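Local coordinates for chitin binding protein (Streptomyces lividans, PDB 5FTZ) that binds copper through a histidine brace and, as an AA10 lytic polysaccharide monooxygenase, probably cleaves chitin chains oxidatively, at residues L6-R10 with Q11-Q15; Q130-A133 with T134-H137; K63-G67 with Q68-T72. All coordinates share one frame; numbering follows the deposited sequence.

Contact 1. Residues L6-R10 with Q11-Q15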
loop_
_atom_site.group_PDB
_atom_site.type_symbol
_atom_site.label_atom_id
_atom_site.label_comp_id
_atom_site.label_asym_id
_atom_site.label_seq_id
_atom_site.Cartn_x
_atom_site.Cartn_y
_atom_site.Cartn_z
ATOM N N LEU A 6 17.864 -20.614 -2.919
ATOM C CA LEU A 6 19.280 -20.333 -3.206
ATOM C C LEU A 6 19.709 -19.138 -2.382
ATOM O O LEU A 6 19.152 -18.045 -2.573
ATOM C CB LEU A 6 19.580 -20.024 -4.693
ATOM C CG LEU A 6 19.365 -21.153 -5.642
ATOM C CD1 LEU A 6 19.395 -20.655 -7.063
ATOM C CD2 LEU A 6 20.396 -22.269 -5.413
ATOM N N PRO A 7 20.671 -19.286 -1.445
ATOM C CA PRO A 7 21.204 -20.550 -0.953
ATOM C C PRO A 7 20.082 -21.257 -0.166
ATOM O O PRO A 7 19.297 -20.574 0.507
ATOM C CB PRO A 7 22.329 -20.081 -0.004
ATOM C CG PRO A 7 21.928 -18.728 0.475
ATOM C CD PRO A 7 21.058 -18.138 -0.605
ATOM N N VAL A 8 20.001 -22.562 -0.286
ATOM C CA VAL A 8 18.867 -23.283 0.285
ATOM C C VAL A 8 18.756 -23.056 1.782
ATOM O O VAL A 8 19.734 -23.200 2.528
ATOM C CB VAL A 8 18.872 -24.759 -0.126
ATOM C CG1 VAL A 8 20.031 -25.493 0.457
ATOM C CG2 VAL A 8 17.555 -25.383 0.245
ATOM N N SER A 9 17.557 -22.737 2.243
ATOM C CA SER A 9 17.293 -22.427 3.643
ATOM C C SER A 9 16.986 -23.658 4.449
ATOM O O SER A 9 16.660 -24.717 3.933
ATOM C CB SER A 9 16.147 -21.442 3.743
ATOM O OG SER A 9 14.973 -21.953 3.088
ATOM N N ARG A 10 17.107 -23.538 5.772
ATOM C CA ARG A 10 16.835 -24.624 6.676
ATOM C C ARG A 10 15.448 -25.182 6.494
ATOM O O ARG A 10 15.288 -26.413 6.562
ATOM C CB ARG A 10 17.145 -24.235 8.128
ATOM C CG ARG A 10 18.612 -24.030 8.440
ATOM C CD ARG A 10 18.803 -23.621 9.884
ATOM N NE ARG A 10 20.232 -23.402 10.170
ATOM C CZ ARG A 10 20.694 -22.866 11.297
ATOM N NH1 ARG A 10 19.869 -22.510 12.257
ATOM N NH2 ARG A 10 22.013 -22.659 11.414
ATOM N N GLN A 11 14.444 -24.332 6.343
ATOM C CA GLN A 11 13.112 -24.881 6.174
ATOM C C GLN A 11 13.015 -25.734 4.922
ATOM O O GLN A 11 12.273 -26.740 4.918
ATOM C CB GLN A 11 12.051 -23.771 6.200
ATOM C CG GLN A 11 12.239 -22.566 5.281
ATOM C CD GLN A 11 12.866 -21.413 5.979
ATOM O OE1 GLN A 11 13.976 -21.522 6.479
ATOM N NE2 GLN A 11 12.189 -20.299 6.012
ATOM N N LYS A 12 13.724 -25.358 3.872
ATOM C CA LYS A 12 13.654 -26.137 2.642
ATOM C C LYS A 12 14.463 -27.414 2.734
ATOM O O LYS A 12 14.008 -28.448 2.194
ATOM C CB LYS A 12 14.094 -25.274 1.469
ATOM C CG LYS A 12 13.979 -25.930 0.088
ATOM C CD LYS A 12 12.580 -26.449 -0.208
ATOM C CE LYS A 12 12.480 -26.815 -1.682
ATOM N NZ LYS A 12 11.080 -27.189 -1.967
ATOM N N VAL A 13 15.616 -27.434 3.399
ATOM C CA VAL A 13 16.314 -28.682 3.578
ATOM C C VAL A 13 15.528 -29.633 4.452
ATOM O O VAL A 13 15.603 -30.856 4.243
ATOM C CB VAL A 13 17.772 -28.584 4.062
ATOM C CG1 VAL A 13 18.600 -27.757 3.077
ATOM C CG2 VAL A 13 17.944 -28.091 5.423
ATOM N N CYS A 14 14.724 -29.124 5.362
ATOM C CA CYS A 14 13.803 -29.982 6.132
ATOM C C CYS A 14 12.694 -30.530 5.204
ATOM O O CYS A 14 12.462 -31.764 5.150
ATOM C CB CYS A 14 13.255 -29.157 7.294
ATOM S SG CYS A 14 14.400 -28.833 8.636
ATOM N N GLN A 15 12.127 -29.737 4.347
ATOM C CA GLN A 15 11.047 -30.215 3.472
ATOM C C GLN A 15 11.568 -31.191 2.411
ATOM O O GLN A 15 10.847 -32.164 2.069
ATOM C CB GLN A 15 10.301 -29.068 2.856
ATOM C CG GLN A 15 9.122 -29.468 1.970
ATOM C CD GLN A 15 9.562 -29.737 0.560
ATOM O OE1 GLN A 15 10.583 -29.238 0.060
ATOM N NE2 GLN A 15 8.759 -30.543 -0.142
#
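The two methyl groups of Val8 meet different partners, Lys12 and Val13, in the first turn of the helix that follows. CG2, anti to the backbone N of Val8, lies against the aliphatic base of Lys12, 3.6 Å from Lys12 CG, and the two side chains cross at about a right angle. CG1 turns instead to Val13, where Val8 CG1 and Val13 CG1 meet at 3.7 Å. Val13 CG2 packs on the first helical turn, 3.3 Å from Arg10 O. Beyond its contact with Val8, Lys12 carries its NZ to Gln15 OE1, donating at 2.9 Å from above the carbonyl plane; the same NZ also bonds Tyr3 OH.

Ser9 holds the N-cap position. Its carbonyl takes the first full helical bond, from Val13 N to Ser9 O (3.0 Å, 162° at the hydrogen), and a weak one from Lys12 N. Its hydroxyl bonds Thr4 O on the preceding strand. The Gln11 side chain folds back beside this serine: CG stands between its own backbone N and carbonyl carbon (chi1 51°), and this together with a bend at chi2 (-97°) brings Gln11 OE1 to 3.5 Å from Ser9 CB in a purely van der Waals approach, while NE2 reaches Tyr165 O. Cys14 N closes the next turn on Arg10 O at 3.0 Å, and Cys14 SG is joined to Cys22.

Arg10 leaves the turn as an extended chain, ending in a salt bridge to Asp169 and a hydrogen bond to Leu59 O. The short helix 10-15, reached from strand 2-6 through the short loop 7-9, which opens with a cis peptide bond before Pro7, is thereby fastened to strand 162-171 of the other sheet, against which Ser9 and Gln11 also pack.

Contact 2. Residues Q130-A133 with T134-H137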
loop_
_atom_site.group_PDB
_atom_site.type_symbol
_atom_site.label_atom_id
_atom_site.label_comp_id
_atom_site.label_asym_id
_atom_site.label_seq_id
_atom_site.Cartn_x
_atom_site.Cartn_y
_atom_site.Cartn_z
ATOM N N GLN A 130 4.241 -6.979 -6.409
ATOM C CA GLN A 130 4.132 -8.424 -6.225
ATOM C C GLN A 130 5.210 -9.163 -6.970
ATOM O O GLN A 130 5.300 -9.031 -8.195
ATOM C CB GLN A 130 2.827 -8.921 -6.734
ATOM C CG GLN A 130 1.671 -8.401 -5.958
ATOM C CD GLN A 130 0.453 -9.140 -6.410
ATOM O OE1 GLN A 130 -0.179 -8.731 -7.387
ATOM N NE2 GLN A 130 0.210 -10.319 -5.817
ATOM N N PRO A 131 6.020 -9.962 -6.275
ATOM C CA PRO A 131 7.039 -10.691 -6.975
ATOM C C PRO A 131 6.440 -11.763 -7.883
ATOM O O PRO A 131 5.326 -12.190 -7.616
ATOM C CB PRO A 131 7.843 -11.352 -5.851
ATOM C CG PRO A 131 6.822 -11.552 -4.759
ATOM C CD PRO A 131 5.957 -10.334 -4.834
ATOM N N PRO A 132 7.233 -12.234 -8.855
ATOM C CA PRO A 132 6.853 -13.488 -9.573
ATOM C C PRO A 132 6.882 -14.673 -8.599
ATOM O O PRO A 132 7.500 -14.556 -7.528
ATOM C CB PRO A 132 7.967 -13.605 -10.590
ATOM C CG PRO A 132 9.178 -12.918 -9.934
ATOM C CD PRO A 132 8.579 -11.768 -9.171
ATOM N N ALA A 133 6.269 -15.813 -8.937
ATOM C CA ALA A 133 6.295 -16.986 -8.065
ATOM C C ALA A 133 7.673 -17.533 -7.787
ATOM O O ALA A 133 7.899 -18.157 -6.727
ATOM C CB ALA A 133 5.437 -18.069 -8.677
ATOM N N THR A 134 8.623 -17.314 -8.670
ATOM C CA THR A 134 10.037 -17.633 -8.442
ATOM C C THR A 134 10.785 -16.348 -8.743
ATOM O O THR A 134 10.730 -15.880 -9.886
ATOM C CB THR A 134 10.614 -18.738 -9.361
ATOM O OG1 THR A 134 9.850 -19.954 -9.223
ATOM C CG2 THR A 134 12.051 -19.041 -9.025
ATOM N N LEU A 135 11.441 -15.773 -7.748
ATOM C CA LEU A 135 12.193 -14.524 -7.886
ATOM C C LEU A 135 13.631 -14.802 -7.738
ATOM O O LEU A 135 14.066 -15.282 -6.652
ATOM C CB LEU A 135 11.778 -13.491 -6.842
ATOM C CG LEU A 135 12.549 -12.174 -6.882
ATOM C CD1 LEU A 135 12.422 -11.381 -8.172
ATOM C CD2 LEU A 135 12.068 -11.322 -5.730
ATOM N N SER A 136 14.428 -14.424 -8.735
ATOM C CA SER A 136 15.865 -14.577 -8.728
ATOM C C SER A 136 16.457 -13.191 -8.880
ATOM O O SER A 136 16.058 -12.436 -9.783
ATOM C CB SER A 136 16.317 -15.414 -9.900
ATOM O OG SER A 136 15.942 -16.763 -9.767
ATOM N N HIS A 137 17.372 -12.808 -8.013
ATOM C CA HIS A 137 18.070 -11.531 -8.145
ATOM C C HIS A 137 19.511 -11.644 -7.698
ATOM O O HIS A 137 19.844 -12.442 -6.817
ATOM C CB HIS A 137 17.326 -10.377 -7.568
ATOM C CG HIS A 137 16.829 -10.552 -6.157
ATOM N ND1 HIS A 137 15.684 -9.937 -5.738
ATOM C CD2 HIS A 137 17.263 -11.264 -5.101
ATOM C CE1 HIS A 137 15.451 -10.219 -4.460
ATOM N NE2 HIS A 137 16.375 -11.059 -4.059
#
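Leu135 reaches back across the bend in the chain to touch two consecutive prolines, one with each of its methyl groups. CG lies anti to the backbone N (chi1 178°), and from there the branches part: Leu135 CD1 comes to 4.0 Å from Pro132 CD, whereas Leu135 CD2 meets Pro131 CB at 4.2 Å. The Pro132 ring and the leucine side chain pass each other at a slant, and Pro132 CG is also 4.0 Å from Leu135 CA, so the ring leans on the backbone as well as on the isobutyl group. The ring comes nearest to the other segment where Pro132 CG lies 3.3 Å from Thr134 O, a carbon-to-oxygen contact. Tyr126 touches both prolines and the leucine, and Phe87 and Phe96 add aromatic neighbours to this apolar side.

The other side of the bend is different in character. Ala133 and Thr134 are exposed, and their side chains leave the backbone away from the opposing segment, with CB touching the adjoining peptide. No hydrogen bond joins 130-133 to 134-137, so the contact within the bend is apolar, and the hydrogen bonds run to neighbouring parts of the chain. In Thr134, OG1 sits beside the backbone N, anti to the carbonyl carbon (chi1 -57°), and bonds to Gln86 OE1 on the adjoining strand. Arg90 approaches the proline end, where its NE bonds Pro131 O.

The Pro131 side chain is about 10 Å from a bound copper(II) ion, placing this bend near a metal site without making it a ligand. Ala133, Leu135 and His137 make backbone bonds to Phe87, Trp85 and Phe83, so the loop feeds into an antiparallel edge strand, 134-140, of the three-stranded sheet in the immunoglobulin-like beta sandwich familiar from AA10 enzymes.

Contact 3. Residues K63-G67 with Q68-T72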
loop_
_atom_site.group_PDB
_atom_site.type_symbol
_atom_site.label_atom_id
_atom_site.label_comp_id
_atom_site.label_asym_id
_atom_site.label_seq_id
_atom_site.Cartn_x
_atom_site.Cartn_y
_atom_site.Cartn_z
ATOM N N LYS A 63 22.399 -27.242 15.284
ATOM C CA LYS A 63 22.632 -28.486 14.564
ATOM C C LYS A 63 21.303 -28.936 13.980
ATOM O O LYS A 63 20.233 -28.517 14.439
ATOM C CB LYS A 63 23.121 -29.559 15.513
ATOM C CG LYS A 63 24.410 -29.232 16.283
ATOM C CD LYS A 63 25.548 -29.226 15.363
ATOM C CE LYS A 63 26.871 -29.200 16.119
ATOM N NZ LYS A 63 28.000 -29.459 15.195
ATOM N N GLN A 64 21.360 -29.826 12.987
ATOM C CA GLN A 64 20.146 -30.474 12.535
ATOM C C GLN A 64 19.591 -31.378 13.669
ATOM O O GLN A 64 20.230 -31.608 14.705
ATOM C CB GLN A 64 20.375 -31.129 11.179
ATOM C CG GLN A 64 21.239 -32.315 11.241
ATOM C CD GLN A 64 21.275 -33.029 9.890
ATOM O OE1 GLN A 64 20.386 -33.847 9.622
ATOM N NE2 GLN A 64 22.324 -32.804 9.106
ATOM N N PRO A 65 18.331 -31.811 13.541
ATOM C CA PRO A 65 17.697 -32.501 14.655
ATOM C C PRO A 65 18.484 -33.731 15.191
ATOM O O PRO A 65 18.500 -33.947 16.403
ATOM C CB PRO A 65 16.350 -32.905 14.054
ATOM C CG PRO A 65 16.059 -31.776 13.110
ATOM C CD PRO A 65 17.366 -31.448 12.490
ATOM N N ASN A 66 19.210 -34.446 14.331
ATOM C CA ASN A 66 19.985 -35.609 14.778
ATOM C C ASN A 66 21.324 -35.253 15.407
ATOM O O ASN A 66 22.097 -36.174 15.708
ATOM C CB ASN A 66 20.150 -36.615 13.639
ATOM C CG ASN A 66 21.092 -36.157 12.586
ATOM O OD1 ASN A 66 21.669 -35.091 12.652
ATOM N ND2 ASN A 66 21.232 -36.963 11.576
ATOM N N GLY A 67 21.612 -33.969 15.557
ATOM C CA GLY A 67 22.853 -33.536 16.188
ATOM C C GLY A 67 24.049 -33.394 15.287
ATOM O O GLY A 67 25.124 -32.908 15.730
ATOM N N GLN A 68 23.898 -33.747 13.997
ATOM C CA GLN A 68 24.954 -33.506 13.040
ATOM C C GLN A 68 24.921 -32.038 12.568
ATOM O O GLN A 68 23.915 -31.331 12.722
ATOM C CB GLN A 68 24.777 -34.447 11.888
ATOM C CG GLN A 68 24.885 -35.949 12.268
ATOM C CD GLN A 68 26.273 -36.317 12.617
ATOM O OE1 GLN A 68 27.101 -36.445 11.754
ATOM N NE2 GLN A 68 26.566 -36.396 13.912
ATOM N N ALA A 69 25.996 -31.563 11.978
ATOM C CA ALA A 69 25.985 -30.242 11.383
ATOM C C ALA A 69 24.901 -30.080 10.308
ATOM O O ALA A 69 24.542 -30.998 9.585
ATOM C CB ALA A 69 27.334 -29.957 10.747
ATOM N N TRP A 70 24.321 -28.891 10.224
ATOM C CA TRP A 70 23.464 -28.592 9.110
ATOM C C TRP A 70 24.230 -28.729 7.824
ATOM O O TRP A 70 25.388 -28.414 7.769
ATOM C CB TRP A 70 22.904 -27.173 9.170
ATOM C CG TRP A 70 21.913 -26.902 10.276
ATOM C CD1 TRP A 70 22.164 -26.281 11.459
ATOM C CD2 TRP A 70 20.510 -27.196 10.247
ATOM N NE1 TRP A 70 21.023 -26.204 12.170
ATOM C CE2 TRP A 70 19.986 -26.766 11.462
ATOM C CE3 TRP A 70 19.657 -27.779 9.306
ATOM C CZ2 TRP A 70 18.634 -26.881 11.762
ATOM C CZ3 TRP A 70 18.304 -27.884 9.634
ATOM C CH2 TRP A 70 17.827 -27.444 10.816
ATOM N N PRO A 71 23.571 -29.225 6.766
ATOM C CA PRO A 71 24.246 -29.176 5.449
ATOM C C PRO A 71 24.449 -27.771 5.005
ATOM O O PRO A 71 23.632 -26.890 5.311
ATOM C CB PRO A 71 23.276 -29.888 4.504
ATOM C CG PRO A 71 21.982 -29.841 5.148
ATOM C CD PRO A 71 22.202 -29.724 6.640
ATOM N N THR A 72 25.490 -27.535 4.220
ATOM C CA THR A 72 25.802 -26.161 3.789
ATOM C C THR A 72 25.931 -26.067 2.271
ATOM O O THR A 72 26.268 -27.046 1.600
ATOM C CB THR A 72 27.129 -25.643 4.348
ATOM O OG1 THR A 72 28.220 -26.369 3.773
ATOM C CG2 THR A 72 27.265 -25.748 5.834
HETATM O O HOH W 1 24.798 -36.745 16.102
#
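Gln68 starts the second segment by closing the loop on Asn66: Gln68 N donates to Asn66 OD1 at 2.9 Å, from above the carbonyl plane. The side-chain amides of Asn66 and Gln68 stand 76° apart, and a water links Gln68 NE2 to Asn66 O. The carbonyl of Gln68 accepts Gln64 N at 3.0 Å, almost in line with its C=O bond, enclosing the type I turn from Gln64 to Gly67, whose own bond runs from Gly67 N to Gln64 O.

At Ala69 the backbone counts. The Gln64 chain, extended beyond CG, delivers NE2 to Ala69 O at 2.9 Å with a nearly straight 168° bond, the acceptor lying in the glutamine's amide plane.

Trp70 lays one indole face against the opposing backbone. Gln64 CA makes a CH-pi contact 3.9 Å from the centroid of the six-membered ring, while Lys63 C lies 3.3 Å from Trp70 NE1, over the rim of the same face. NE1 bonds Ser61 O, which helps to fix the ring's rotation. An alanine here is likely to open a gap against Lys63 C and Gln64 CA, cost Ser61 O its bond from NE1 and deprive Arg10 of its cation-pi partner.

Pro71 CD rests against Gln64 NE2, with Val19 of a neighbouring loop alongside. The Trp70 ring lies between this loop and Arg10 of helix 10-15, beside Asp169 of strand 162-171, where Thr72 bonds Thr171.

From the N terminus, contact 1 comes first, rounding the turn from edge strand 2-6 into helix 10-15. Contact 3 follows, closing a turn late in the long loop between strands 33-35 and 73-74, and contact 2 is last, at the bend leading into strand 134-140. The three lie in series, so none nests in or crosses another. Contacts 1 and 3 meet: Arg10, Val13 and Cys14 all pack on Trp70, joining the helix to the 63-72 loop beside strand 162-171. Contact 2 touches neither: its nearest atoms are about 6 Å from contact 1 and about 17 Å from contact 3, across the chain's centre; strand 80-87, between strands 2-6 and 134-140, connects it to contact 1.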